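Local coordinates for protein glycerophosphodiester phosphodiesterase (Cytophaga hutchinsonii ATCC 33406, PDB 3CH0) that belongs to the glycerophosphodiester phosphodiesterase family and folds as a TIM-type beta/alpha barrel, at residues F171-F176 with I191-V197; E136-T140 with F154-V158; L181-H185 with K209-T213. All coordinates share one frame; numbering follows the deposited sequence.

Contact 1: F171-F176 with I191-V197; sequences FTLQSF and IKLSYLV
The backbone oxygen of Leu173 receives two donors from the strand beside it: the Ser194 amide, N to O 2.9 Å, and the weaker CA-H of Leu193. Toward the same strand Leu173 also gives its N-H to Lys192 O, 2.9 Å away and nearly straight at 168°. Two further bonds extend the parallel pairing, Ser175 N to Ser194 O and Leu196 N to Ser175 O; in the latter the donor stands 49° out of the carbonyl plane. These are neighbouring strands of the TIM-type barrel, the two ends of a beta-alpha-beta unit whose helix 178-187 covers Leu173 and Leu193. On that helix side Leu193 CD2 rests against Leu173 CB at 3.7 Å. On the other, Gln174 and Ser194 pack CB to CB, while one water joins Gln174 OE1 to Ser194 OG and the Gln174 amide nitrogen reaches Glu41. Gln174 CG sits between its backbone N and carbonyl carbon (chi1 59°), and the extended chain beyond it brings OE1 against both methyls of Leu196. At the C-terminal ends the Phe176 ring lies across Leu196, whose CB stands over the ring centre, 3.6 Å from the centroid.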
ATOM      1  N   PHE A 171      -5.734   9.527  -6.562  1.00 12.97           N
ATOM      2  CA  PHE A 171      -5.431   8.122  -6.466  1.00 11.90           C
ATOM      3  C   PHE A 171      -4.173   7.775  -7.240  1.00 13.65           C
ATOM      4  O   PHE A 171      -4.002   8.162  -8.402  1.00 14.94           O
ATOM      5  CB  PHE A 171      -6.560   7.235  -7.000  1.00 12.93           C
ATOM      6  CG  PHE A 171      -6.555   5.884  -6.343  1.00 13.00           C
ATOM      7  CD1 PHE A 171      -5.723   4.872  -6.831  1.00 12.92           C
ATOM      8  CD2 PHE A 171      -7.300   5.628  -5.197  1.00 11.90           C
ATOM      9  CE1 PHE A 171      -5.643   3.626  -6.131  1.00 12.83           C
ATOM     10  CE2 PHE A 171      -7.224   4.404  -4.574  1.00 14.19           C
ATOM     11  CZ  PHE A 171      -6.420   3.429  -5.045  1.00 14.64           C
ATOM     12  N   THR A 172      -3.260   7.037  -6.600  1.00 12.02           N
ATOM     13  CA  THR A 172      -2.154   6.384  -7.306  1.00 10.31           C
ATOM     14  C   THR A 172      -2.267   4.900  -7.147  1.00 11.69           C
ATOM     15  O   THR A 172      -2.534   4.434  -6.044  1.00 11.79           O
ATOM     16  CB  THR A 172      -0.778   6.836  -6.729  1.00 12.76           C
ATOM     17  OG1 THR A 172      -0.710   8.272  -6.799  1.00 13.60           O
ATOM     18  CG2 THR A 172       0.402   6.207  -7.472  1.00 13.61           C
ATOM     19  N   LEU A 173      -2.110   4.167  -8.244  1.00 11.71           N
ATOM     20  CA  LEU A 173      -2.188   2.712  -8.256  1.00  9.99           C
ATOM     21  C   LEU A 173      -0.738   2.227  -8.333  1.00 11.67           C
ATOM     22  O   LEU A 173      -0.011   2.588  -9.260  1.00 10.62           O
ATOM     23  CB  LEU A 173      -2.985   2.199  -9.467  1.00 10.32           C
ATOM     24  CG  LEU A 173      -3.372   0.738  -9.487  1.00 15.12           C
ATOM     25  CD1 LEU A 173      -2.137  -0.182  -9.655  1.00 15.47           C
ATOM     26  CD2 LEU A 173      -4.308   0.353  -8.297  1.00 14.92           C
ATOM     27  N   GLN A 174      -0.324   1.453  -7.339  1.00  9.16           N
ATOM     28  CA  GLN A 174       1.043   0.968  -7.274  1.00  9.03           C
ATOM     29  C   GLN A 174       1.073  -0.516  -7.439  1.00  8.51           C
ATOM     30  O   GLN A 174       0.128  -1.230  -7.113  1.00  9.77           O
ATOM     31  CB  GLN A 174       1.762   1.335  -5.981  1.00 10.60           C
ATOM     32  CG  GLN A 174       1.064   0.807  -4.756  1.00 10.96           C
ATOM     33  CD  GLN A 174       1.684   1.178  -3.403  1.00 10.45           C
ATOM     34  OE1 GLN A 174       2.899   1.408  -3.299  1.00  9.89           O
ATOM     35  NE2 GLN A 174       0.857   1.084  -2.328  1.00  9.65           N
ATOM     36  N   SER A 175       2.142  -1.033  -8.052  1.00  8.66           N
ATOM     37  CA  SER A 175       2.296  -2.473  -8.126  1.00  8.60           C
ATOM     38  C   SER A 175       3.731  -2.854  -8.428  1.00  8.01           C
ATOM     39  O   SER A 175       4.455  -2.118  -9.089  1.00  8.31           O
ATOM     40  CB  SER A 175       1.377  -3.111  -9.190  1.00  8.44           C
ATOM     41  OG  SER A 175       1.289  -4.510  -9.057  1.00 10.07           O
ATOM     42  N   PHE A 176       4.110  -4.046  -7.946  1.00  9.79           N
ATOM     43  CA  PHE A 176       5.330  -4.681  -8.426  1.00  9.44           C
ATOM     44  C   PHE A 176       5.122  -5.351  -9.771  1.00  9.96           C
ATOM     45  O   PHE A 176       6.134  -5.721 -10.459  1.00 11.59           O
ATOM     46  CB  PHE A 176       5.773  -5.790  -7.470  1.00  9.04           C
ATOM     47  CG  PHE A 176       6.409  -5.307  -6.219  1.00 10.32           C
ATOM     48  CD1 PHE A 176       7.742  -4.938  -6.191  1.00 11.56           C
ATOM     49  CD2 PHE A 176       5.719  -5.262  -5.054  1.00  9.88           C
ATOM     50  CE1 PHE A 176       8.331  -4.491  -5.035  1.00 12.67           C
ATOM     51  CE2 PHE A 176       6.336  -4.835  -3.887  1.00 11.59           C
ATOM     52  CZ  PHE A 176       7.634  -4.407  -3.902  1.00 10.49           C
ATOM     53  N   ILE A 191      -5.278   7.493 -14.266  1.00 14.89           N
ATOM     54  CA  ILE A 191      -4.908   7.158 -12.893  1.00 12.42           C
ATOM     55  C   ILE A 191      -3.397   7.041 -12.789  1.00 13.28           C
ATOM     56  O   ILE A 191      -2.777   6.302 -13.529  1.00 12.57           O
ATOM     57  CB  ILE A 191      -5.569   5.877 -12.434  1.00 12.88           C
ATOM     58  CG1 ILE A 191      -7.094   6.032 -12.446  1.00 14.90           C
ATOM     59  CG2 ILE A 191      -5.001   5.435 -11.033  1.00 14.28           C
ATOM     60  CD1 ILE A 191      -7.823   4.711 -12.209  1.00 13.23           C
ATOM     61  N   LYS A 192      -2.797   7.880 -11.955  1.00 12.86           N
ATOM     62  CA  LYS A 192      -1.350   7.917 -11.753  1.00 11.78           C
ATOM     63  C   LYS A 192      -0.849   6.527 -11.322  1.00 12.25           C
ATOM     64  O   LYS A 192      -1.536   5.886 -10.542  1.00 12.77           O
ATOM     65  CB  LYS A 192      -0.940   8.906 -10.678  1.00 11.72           C
ATOM     66  CG  LYS A 192      -1.071  10.371 -11.084  1.00 15.94           C
ATOM     67  CD  LYS A 192      -0.530  11.337 -10.004  1.00 13.81           C
ATOM     68  CE  LYS A 192      -1.343  11.303  -8.688  1.00 16.97           C
ATOM     69  NZ  LYS A 192      -2.755  11.708  -8.830  1.00 15.75           N
ATOM     70  N   LEU A 193       0.317   6.093 -11.833  1.00 11.79           N
ATOM     71  CA  LEU A 193       0.886   4.813 -11.452  1.00  9.29           C
ATOM     72  C   LEU A 193       2.196   4.998 -10.724  1.00 10.00           C
ATOM     73  O   LEU A 193       3.020   5.861 -11.063  1.00 10.82           O
ATOM     74  CB  LEU A 193       1.064   3.946 -12.683  1.00 11.02           C
ATOM     75  CG  LEU A 193      -0.179   3.672 -13.508  1.00 10.86           C
ATOM     76  CD1 LEU A 193       0.180   2.774 -14.707  1.00 11.75           C
ATOM     77  CD2 LEU A 193      -1.285   3.018 -12.662  1.00 10.68           C
ATOM     78  N   SER A 194       2.423   4.103  -9.755  1.00  9.19           N
ATOM     79  CA  SER A 194       3.665   3.962  -9.102  1.00  9.44           C
ATOM     80  C   SER A 194       4.268   2.563  -9.307  1.00  8.86           C
ATOM     81  O   SER A 194       3.615   1.519  -9.076  1.00 10.53           O
ATOM     82  CB  SER A 194       3.471   4.188  -7.596  1.00  9.96           C
ATOM     83  OG  SER A 194       4.705   3.889  -6.890  1.00 10.63           O
ATOM     84  N   TYR A 195       5.540   2.553  -9.744  1.00 10.00           N
ATOM     85  CA  TYR A 195       6.249   1.357 -10.012  1.00  9.49           C
ATOM     86  C   TYR A 195       7.124   0.956  -8.815  1.00  7.47           C
ATOM     87  O   TYR A 195       8.085   1.627  -8.447  1.00 10.24           O
ATOM     88  CB  TYR A 195       7.161   1.661 -11.223  1.00 11.75           C
ATOM     89  CG  TYR A 195       8.074   0.593 -11.713  1.00 10.85           C
ATOM     90  CD1 TYR A 195       7.720  -0.755 -11.657  1.00 10.65           C
ATOM     91  CD2 TYR A 195       9.220   0.948 -12.414  1.00 10.63           C
ATOM     92  CE1 TYR A 195       8.557  -1.743 -12.197  1.00 10.21           C
ATOM     93  CE2 TYR A 195      10.049   0.006 -12.953  1.00 10.27           C
ATOM     94  CZ  TYR A 195       9.720  -1.326 -12.869  1.00 10.78           C
ATOM     95  OH  TYR A 195      10.509  -2.343 -13.415  1.00 13.99           O
ATOM     96  N   LEU A 196       6.689  -0.122  -8.175  1.00  7.75           N
ATOM     97  CA  LEU A 196       7.375  -0.699  -7.048  1.00  7.80           C
ATOM     98  C   LEU A 196       8.502  -1.591  -7.534  1.00  8.38           C
ATOM     99  O   LEU A 196       8.313  -2.445  -8.401  1.00 10.79           O
ATOM    100  CB  LEU A 196       6.438  -1.517  -6.171  1.00  8.20           C
ATOM    101  CG  LEU A 196       5.399  -0.735  -5.399  1.00  8.49           C
ATOM    102  CD1 LEU A 196       4.270  -1.608  -4.817  1.00 10.54           C
ATOM    103  CD2 LEU A 196       6.132   0.016  -4.274  1.00 10.64           C
ATOM    104  N   VAL A 197       9.683  -1.369  -6.946  1.00  8.66           N
ATOM    105  CA  VAL A 197      10.912  -2.064  -7.317  1.00  9.71           C
ATOM    106  C   VAL A 197      11.624  -2.555  -6.077  1.00 11.51           C
ATOM    107  O   VAL A 197      11.863  -1.816  -5.143  1.00 10.14           O
ATOM    108  CB  VAL A 197      11.856  -1.159  -8.150  1.00 12.56           C
ATOM    109  CG1 VAL A 197      13.237  -1.896  -8.340  1.00 12.98           C
ATOM    110  CG2 VAL A 197      11.129  -0.791  -9.438  1.00 12.45           C
TER
HETATM  111  O   HOH W   1      -4.402   9.855 -10.391  1.00 14.16           O
HETATM  112  O   HOH W   2       4.451   3.429  -4.255  1.00 10.02           O
HETATM  113  O   HOH W   3       8.672  -4.662  -9.977  1.00 11.40           O

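Contact 2: E136-T140 with F154-V158; sequences EIKST and FCDLV. With EDO (1,2-ethanediol), chain K.
Ile137 meets helix 151-164 with both of its branches. CG2 sits squarely over the Phe154 ring, 3.7 Å from the centroid and only 5° off the ring normal, a CH-pi contact. The other branch carries CD1 to Cys155 SG at 3.6 Å, with Val158 CG2 a little farther off at 4.1 Å. The first torsion of Ile137 (chi1 -69°), with CG1 opposite the carbonyl carbon and CG2 opposite the backbone N, aims CG2 at the ring and CG1 with CD1 at Cys155 and, one turn on, Val158. Phe154 comes the other way: with CG opposite its own backbone N (chi1 -159°), the ring extends from the helix to the end of the strand, alongside Ile137. Its CE2 meets Lys138 O at the ring edge, 3.7 Å apart, and Ser139 CB lies 3.9 Å from the same carbon. Lys138, the centre of an inverse gamma turn, swings its amine away from the helix to a salt bridge with Glu136, NZ to OE2 2.7 Å. Both residues also bind a citric acid molecule, whereas Ser139 OG turns to Asp177. Such strand-to-helix packing, apolar behind the strand and polar at its C-terminal end, is characteristic of a beta/alpha barrel.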
ATOM      1  N   GLU A 136      -2.096  -0.617  -3.612  1.00  9.59           N
ATOM      2  CA  GLU A 136      -1.250  -1.648  -4.244  1.00  9.07           C
ATOM      3  C   GLU A 136      -2.069  -2.803  -4.741  1.00 10.65           C
ATOM      4  O   GLU A 136      -2.776  -3.442  -3.981  1.00 10.21           O
ATOM      5  CB  GLU A 136      -0.141  -2.144  -3.288  1.00 10.15           C
ATOM      6  CG  GLU A 136       0.860  -3.109  -3.990  1.00 10.28           C
ATOM      7  CD  GLU A 136       2.065  -3.464  -3.203  1.00 10.90           C
ATOM      8  OE1 GLU A 136       2.345  -2.848  -2.161  1.00  9.91           O
ATOM      9  OE2 GLU A 136       2.735  -4.459  -3.654  1.00 11.63           O
ATOM     10  N   ILE A 137      -1.980  -3.096  -6.031  1.00  9.65           N
ATOM     11  CA  ILE A 137      -2.486  -4.339  -6.576  1.00  8.66           C
ATOM     12  C   ILE A 137      -1.534  -5.474  -6.299  1.00 11.29           C
ATOM     13  O   ILE A 137      -0.452  -5.517  -6.887  1.00 10.39           O
ATOM     14  CB  ILE A 137      -2.874  -4.215  -8.089  1.00 13.17           C
ATOM     15  CG1 ILE A 137      -4.127  -3.312  -8.142  1.00 16.92           C
ATOM     16  CG2 ILE A 137      -3.171  -5.559  -8.746  1.00 12.41           C
ATOM     17  CD1 ILE A 137      -4.985  -3.374  -9.406  1.00 20.20           C
ATOM     18  N   LYS A 138      -1.925  -6.315  -5.353  1.00 10.06           N
ATOM     19  CA  LYS A 138      -1.126  -7.436  -4.959  1.00 11.20           C
ATOM     20  C   LYS A 138      -1.281  -8.693  -5.833  1.00 11.16           C
ATOM     21  O   LYS A 138      -1.760  -9.715  -5.385  1.00 12.67           O
ATOM     22  CB  LYS A 138      -1.420  -7.764  -3.480  1.00 11.41           C
ATOM     23  CG  LYS A 138      -0.889  -6.724  -2.515  1.00 10.99           C
ATOM     24  CD  LYS A 138       0.639  -6.764  -2.380  1.00 11.10           C
ATOM     25  CE  LYS A 138       1.266  -5.971  -1.240  1.00 14.89           C
ATOM     26  NZ  LYS A 138       2.815  -5.876  -1.346  1.00 10.88           N
ATOM     27  N   SER A 139      -0.822  -8.571  -7.082  1.00 12.78           N
ATOM     28  CA  SER A 139      -0.895  -9.652  -8.073  1.00 11.23           C
ATOM     29  C   SER A 139       0.521 -10.170  -8.332  1.00 12.10           C
ATOM     30  O   SER A 139       1.516  -9.396  -8.273  1.00 12.23           O
ATOM     31  CB  SER A 139      -1.536  -9.176  -9.388  1.00 11.07           C
ATOM     32  OG  SER A 139      -0.832  -8.049  -9.908  1.00 11.77           O
ATOM     33  N   THR A 140       0.579 -11.456  -8.661  1.00 11.72           N
ATOM     34  CA  THR A 140       1.772 -12.068  -9.202  1.00 12.64           C
ATOM     35  C   THR A 140       1.315 -13.052 -10.290  1.00 11.53           C
ATOM     36  O   THR A 140       0.202 -13.566 -10.267  1.00 12.10           O
ATOM     37  CB  THR A 140       2.614 -12.850  -8.172  1.00 16.08           C
ATOM     38  OG1 THR A 140       1.973 -14.066  -7.819  1.00 16.61           O
ATOM     39  CG2 THR A 140       2.909 -11.997  -6.920  1.00 14.81           C
ATOM     40  N   PHE A 154      -8.895  -8.091 -11.855  1.00 10.83           N
ATOM     41  CA  PHE A 154      -8.324  -7.520 -10.621  1.00 10.65           C
ATOM     42  C   PHE A 154      -8.350  -6.003 -10.771  1.00 11.35           C
ATOM     43  O   PHE A 154      -8.829  -5.270  -9.914  1.00 11.03           O
ATOM     44  CB  PHE A 154      -6.920  -8.098 -10.413  1.00 10.06           C
ATOM     45  CG  PHE A 154      -6.369  -8.046  -8.994  1.00  8.45           C
ATOM     46  CD1 PHE A 154      -6.745  -7.061  -8.083  1.00  9.53           C
ATOM     47  CD2 PHE A 154      -5.374  -8.945  -8.636  1.00 10.35           C
ATOM     48  CE1 PHE A 154      -6.192  -6.992  -6.844  1.00 10.84           C
ATOM     49  CE2 PHE A 154      -4.798  -8.892  -7.352  1.00 11.67           C
ATOM     50  CZ  PHE A 154      -5.219  -7.902  -6.465  1.00 11.28           C
ATOM     51  N   CYS A 155      -7.800  -5.505 -11.874  1.00 11.57           N
ATOM     52  CA  CYS A 155      -7.712  -4.060 -12.053  1.00 10.30           C
ATOM     53  C   CYS A 155      -9.083  -3.409 -12.230  1.00 12.32           C
ATOM     54  O   CYS A 155      -9.360  -2.330 -11.732  1.00 12.97           O
ATOM     55  CB  CYS A 155      -6.804  -3.687 -13.249  1.00 14.11           C
ATOM     56  SG  CYS A 155      -5.063  -4.118 -12.973  1.00 12.05           S
ATOM     57  N   ASP A 156      -9.937  -4.070 -13.003  1.00 13.30           N
ATOM     58  CA  ASP A 156     -11.247  -3.477 -13.264  1.00 12.93           C
ATOM     59  C   ASP A 156     -12.042  -3.372 -11.971  1.00 12.51           C
ATOM     60  O   ASP A 156     -12.736  -2.394 -11.776  1.00 14.03           O
ATOM     61  CB  ASP A 156     -12.024  -4.334 -14.250  1.00 14.20           C
ATOM     62  CG  ASP A 156     -11.475  -4.254 -15.673  1.00 10.97           C
ATOM     63  OD1 ASP A 156     -10.670  -3.384 -15.982  1.00 12.26           O
ATOM     64  OD2 ASP A 156     -11.962  -5.114 -16.465  1.00 12.94           O
ATOM     65  N   LEU A 157     -11.994  -4.368 -11.117  1.00  9.91           N
ATOM     66  CA  LEU A 157     -12.749  -4.303  -9.852  1.00 10.22           C
ATOM     67  C   LEU A 157     -12.244  -3.136  -8.987  1.00 13.34           C
ATOM     68  O   LEU A 157     -13.043  -2.401  -8.371  1.00 13.51           O
ATOM     69  CB  LEU A 157     -12.621  -5.579  -9.067  1.00 12.24           C
ATOM     70  CG  LEU A 157     -13.352  -6.771  -9.666  1.00 12.41           C
ATOM     71  CD1 LEU A 157     -12.928  -8.074  -9.010  1.00 12.14           C
ATOM     72  CD2 LEU A 157     -14.920  -6.617  -9.625  1.00 13.46           C
ATOM     73  N   VAL A 158     -10.927  -2.950  -8.920  1.00 10.94           N
ATOM     74  CA  VAL A 158     -10.365  -1.817  -8.148  1.00 10.12           C
ATOM     75  C   VAL A 158     -10.801  -0.499  -8.744  1.00 11.53           C
ATOM     76  O   VAL A 158     -11.208   0.424  -8.010  1.00 12.97           O
ATOM     77  CB  VAL A 158      -8.801  -1.942  -8.068  1.00  9.51           C
ATOM     78  CG1 VAL A 158      -8.090  -0.669  -7.551  1.00 11.29           C
ATOM     79  CG2 VAL A 158      -8.488  -3.184  -7.225  1.00 10.59           C
TER
HETATM   80  C1  EDO K 281     -16.347  -6.322 -13.276  1.00 43.20           C
HETATM   81  O1  EDO K 281     -17.058  -5.935 -14.453  1.00 49.76           O
HETATM   82  C2  EDO K 281     -15.197  -5.343 -13.144  1.00 40.68           C
HETATM   83  O2  EDO K 281     -15.652  -4.024 -12.756  1.00 33.33           O

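Contact 3: L181-H185 with K209-T213; sequences LEYMH and KLSFT. With EDO (1,2-ethanediol), chain F.
Glu182 holds Ser211 with both carboxylate oxygens. OE1 accepts the Ser211 hydroxyl, OG to OE1 2.6 Å, and OE2 accepts the Ser211 amide, N to OE2 2.8 Å; each oxygen uses its syn lone pair. The two bonds together fix the rotation of the carboxylate, and a water that donates to both Glu182 OE2 and Lys209 O gives OE2 a second donor. A bend in the glutamate chain at chi2 (-71°) turns its end from the helix to the loop. The same carboxylate reaches the Phe212 ring in its plane, where OE1 lies 3.7 Å from CD1 at the edge. One face of that ring is taken by His185: the two rings stack face to face, centroids 3.8 Å apart and planes at 5°. Phe212 CG lies between its backbone N and carbonyl carbon (chi1 65°), and the ring and its CB both lie against the imidazole, CB to NE2 3.4 Å. Deeper in, Leu181 CB packs on Leu210 CD2 at 4.1 Å, and Leu193 of strand 192-197 touches the far end of the Phe212 ring, at CZ. The contact joins helix 178-187 to the loop leading into strand 216-219, on the outer helical layer of a beta/alpha barrel.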
ATOM      1  N   LEU A 181       0.592  -2.743 -14.162  1.00 10.98           N
ATOM      2  CA  LEU A 181       0.901  -1.371 -14.575  1.00  9.42           C
ATOM      3  C   LEU A 181       0.594  -1.123 -16.071  1.00  9.74           C
ATOM      4  O   LEU A 181       0.052  -0.109 -16.446  1.00 12.68           O
ATOM      5  CB  LEU A 181       2.322  -1.010 -14.199  1.00 10.40           C
ATOM      6  CG  LEU A 181       2.665  -1.120 -12.723  1.00 12.75           C
ATOM      7  CD1 LEU A 181       4.184  -0.938 -12.522  1.00 12.06           C
ATOM      8  CD2 LEU A 181       1.814  -0.138 -11.913  1.00 11.06           C
ATOM      9  N   GLU A 182       0.960  -2.096 -16.906  1.00 11.21           N
ATOM     10  CA  GLU A 182       0.686  -1.952 -18.344  1.00 10.59           C
ATOM     11  C   GLU A 182      -0.808  -1.875 -18.610  1.00  9.63           C
ATOM     12  O   GLU A 182      -1.291  -1.073 -19.453  1.00 11.94           O
ATOM     13  CB  GLU A 182       1.303  -3.095 -19.157  1.00 12.01           C
ATOM     14  CG  GLU A 182       2.814  -3.120 -19.158  1.00 12.47           C
ATOM     15  CD  GLU A 182       3.513  -2.039 -19.938  1.00 14.07           C
ATOM     16  OE1 GLU A 182       2.878  -1.210 -20.652  1.00 15.64           O
ATOM     17  OE2 GLU A 182       4.784  -2.009 -19.860  1.00 15.08           O
ATOM     18  N   TYR A 183      -1.565  -2.755 -17.967  1.00 10.45           N
ATOM     19  CA  TYR A 183      -3.027  -2.808 -18.135  1.00 10.74           C
ATOM     20  C   TYR A 183      -3.650  -1.488 -17.713  1.00 12.49           C
ATOM     21  O   TYR A 183      -4.487  -0.874 -18.404  1.00 13.43           O
ATOM     22  CB  TYR A 183      -3.623  -3.956 -17.331  1.00 11.34           C
ATOM     23  CG  TYR A 183      -5.116  -4.031 -17.498  1.00 10.98           C
ATOM     24  CD1 TYR A 183      -5.656  -4.674 -18.580  1.00 11.48           C
ATOM     25  CD2 TYR A 183      -5.966  -3.378 -16.613  1.00 11.13           C
ATOM     26  CE1 TYR A 183      -7.025  -4.736 -18.776  1.00 11.53           C
ATOM     27  CE2 TYR A 183      -7.358  -3.457 -16.773  1.00 12.58           C
ATOM     28  CZ  TYR A 183      -7.890  -4.127 -17.880  1.00 15.10           C
ATOM     29  OH  TYR A 183      -9.253  -4.215 -18.106  1.00 13.28           O
HETATM   30  N   MSE A 184      -3.282  -1.026 -16.517  1.00 10.34           N
HETATM   31  CA  MSE A 184      -3.773   0.266 -16.031  1.00  8.22           C
HETATM   32  C   MSE A 184      -3.444   1.417 -16.952  1.00 10.92           C
HETATM   33  O   MSE A 184      -4.291   2.277 -17.245  1.00 13.37           O
HETATM   34  CB  MSE A 184      -3.174   0.606 -14.664  1.00 10.24           C
HETATM   35  CG  MSE A 184      -3.600  -0.267 -13.519  1.00 10.80           C
HETATM   36 SE   MSE A 184      -5.478  -0.051 -13.063  0.75 11.82          SE
HETATM   37  CE  MSE A 184      -5.449   1.814 -12.636  1.00 14.33           C
ATOM     38  N   HIS A 185      -2.213   1.452 -17.445  1.00 11.27           N
ATOM     39  CA  HIS A 185      -1.779   2.534 -18.297  1.00 11.67           C
ATOM     40  C   HIS A 185      -2.537   2.569 -19.591  1.00 14.92           C
ATOM     41  O   HIS A 185      -2.888   3.668 -20.075  1.00 13.93           O
ATOM     42  CB  HIS A 185      -0.315   2.369 -18.567  1.00 12.17           C
ATOM     43  CG  HIS A 185       0.256   3.426 -19.456  1.00 14.33           C
ATOM     44  ND1 HIS A 185       0.375   4.745 -19.085  1.00 14.49           N
ATOM     45  CD2 HIS A 185       0.784   3.329 -20.707  1.00 17.28           C
ATOM     46  CE1 HIS A 185       0.923   5.428 -20.088  1.00 18.06           C
ATOM     47  NE2 HIS A 185       1.214   4.584 -21.062  1.00 17.54           N
ATOM     48  N   LYS A 209      11.699  -2.408 -18.172  1.00 11.19           N
ATOM     49  CA  LYS A 209      10.691  -3.441 -17.935  1.00 12.58           C
ATOM     50  C   LYS A 209       9.254  -2.931 -18.186  1.00 14.34           C
ATOM     51  O   LYS A 209       8.332  -3.757 -18.263  1.00 16.13           O
ATOM     52  CB  LYS A 209      10.814  -3.992 -16.511  1.00 13.69           C
ATOM     53  CG  LYS A 209      12.190  -4.606 -16.281  1.00 13.75           C
ATOM     54  CD  LYS A 209      12.400  -5.038 -14.845  1.00 15.70           C
ATOM     55  CE  LYS A 209      13.833  -5.543 -14.646  1.00 20.50           C
ATOM     56  NZ  LYS A 209      14.023  -5.880 -13.196  1.00 21.64           N
ATOM     57  N   LEU A 210       9.089  -1.628 -18.364  1.00 13.33           N
ATOM     58  CA  LEU A 210       7.790  -1.011 -18.682  1.00 13.40           C
ATOM     59  C   LEU A 210       7.880  -0.329 -20.034  1.00 15.84           C
ATOM     60  O   LEU A 210       8.959   0.098 -20.434  1.00 15.02           O
ATOM     61  CB  LEU A 210       7.399   0.059 -17.644  1.00 13.34           C
ATOM     62  CG  LEU A 210       7.038  -0.453 -16.240  1.00 12.48           C
ATOM     63  CD1 LEU A 210       6.876   0.742 -15.301  1.00 14.49           C
ATOM     64  CD2 LEU A 210       5.818  -1.304 -16.261  1.00 13.87           C
ATOM     65  N   SER A 211       6.748  -0.212 -20.712  1.00 15.36           N
ATOM     66  CA  SER A 211       6.671   0.461 -22.005  1.00 16.43           C
ATOM     67  C   SER A 211       6.448   1.978 -21.930  1.00 17.56           C
ATOM     68  O   SER A 211       6.355   2.660 -22.960  1.00 16.23           O
ATOM     69  CB  SER A 211       5.522  -0.166 -22.818  1.00 14.98           C
ATOM     70  OG  SER A 211       4.257   0.282 -22.315  1.00 15.61           O
ATOM     71  N   PHE A 212       6.394   2.524 -20.725  1.00 14.63           N
ATOM     72  CA  PHE A 212       6.064   3.911 -20.489  1.00 14.82           C
ATOM     73  C   PHE A 212       6.735   4.311 -19.189  1.00 13.70           C
ATOM     74  O   PHE A 212       7.210   3.469 -18.398  1.00 12.79           O
ATOM     75  CB  PHE A 212       4.542   4.071 -20.356  1.00 13.18           C
ATOM     76  CG  PHE A 212       3.986   3.375 -19.159  1.00 12.07           C
ATOM     77  CD1 PHE A 212       3.745   2.033 -19.175  1.00 13.31           C
ATOM     78  CD2 PHE A 212       3.697   4.107 -18.001  1.00 12.57           C
ATOM     79  CE1 PHE A 212       3.274   1.382 -18.021  1.00 15.86           C
ATOM     80  CE2 PHE A 212       3.193   3.465 -16.861  1.00 14.58           C
ATOM     81  CZ  PHE A 212       2.986   2.111 -16.895  1.00 13.04           C
ATOM     82  N   THR A 213       6.738   5.604 -18.954  1.00 12.78           N
ATOM     83  CA  THR A 213       7.339   6.179 -17.744  1.00 13.55           C
ATOM     84  C   THR A 213       6.188   6.437 -16.768  1.00 13.94           C
ATOM     85  O   THR A 213       5.314   7.253 -17.032  1.00 14.19           O
ATOM     86  CB  THR A 213       8.063   7.502 -18.049  1.00 14.35           C
ATOM     87  OG1 THR A 213       9.079   7.234 -19.016  1.00 17.52           O
ATOM     88  CG2 THR A 213       8.698   8.070 -16.787  1.00 13.97           C
TER
HETATM   89  C1  EDO F 276      10.133   4.070 -21.981  1.00 52.14           C
HETATM   90  O1  EDO F 276       9.104   5.024 -21.670  1.00 51.43           O
HETATM   91  C2  EDO F 276       9.927   2.811 -21.148  1.00 48.20           C
HETATM   92  O2  EDO F 276      10.994   1.855 -21.261  1.00 46.76           O
HETATM   93  O   HOH W   4       5.869  -4.449 -19.069  1.00 23.13           O

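In the fold
From the N terminus, contact 2 closes first: the chain leaves strand 132-137 and returns along helix 151-164 to pack on it. Contact 1 then opens, after contact 2 has closed, and brings strands 171-175 and 192-197 together round helix 178-187. Contact 3 starts on that helix and ends beyond strand 192-197, so its segments alternate with those of contact 1 and the two loops cross. Contacts 1 and 2 share the barrel sheet, where the Ser175 hydroxyl bonds to Ile137 O. Leu193 packs against the backbone oxygen of Leu181, linking contacts 1 and 3, while Tyr183 reaches Asp156 to tie together helices 178-187 and 151-164.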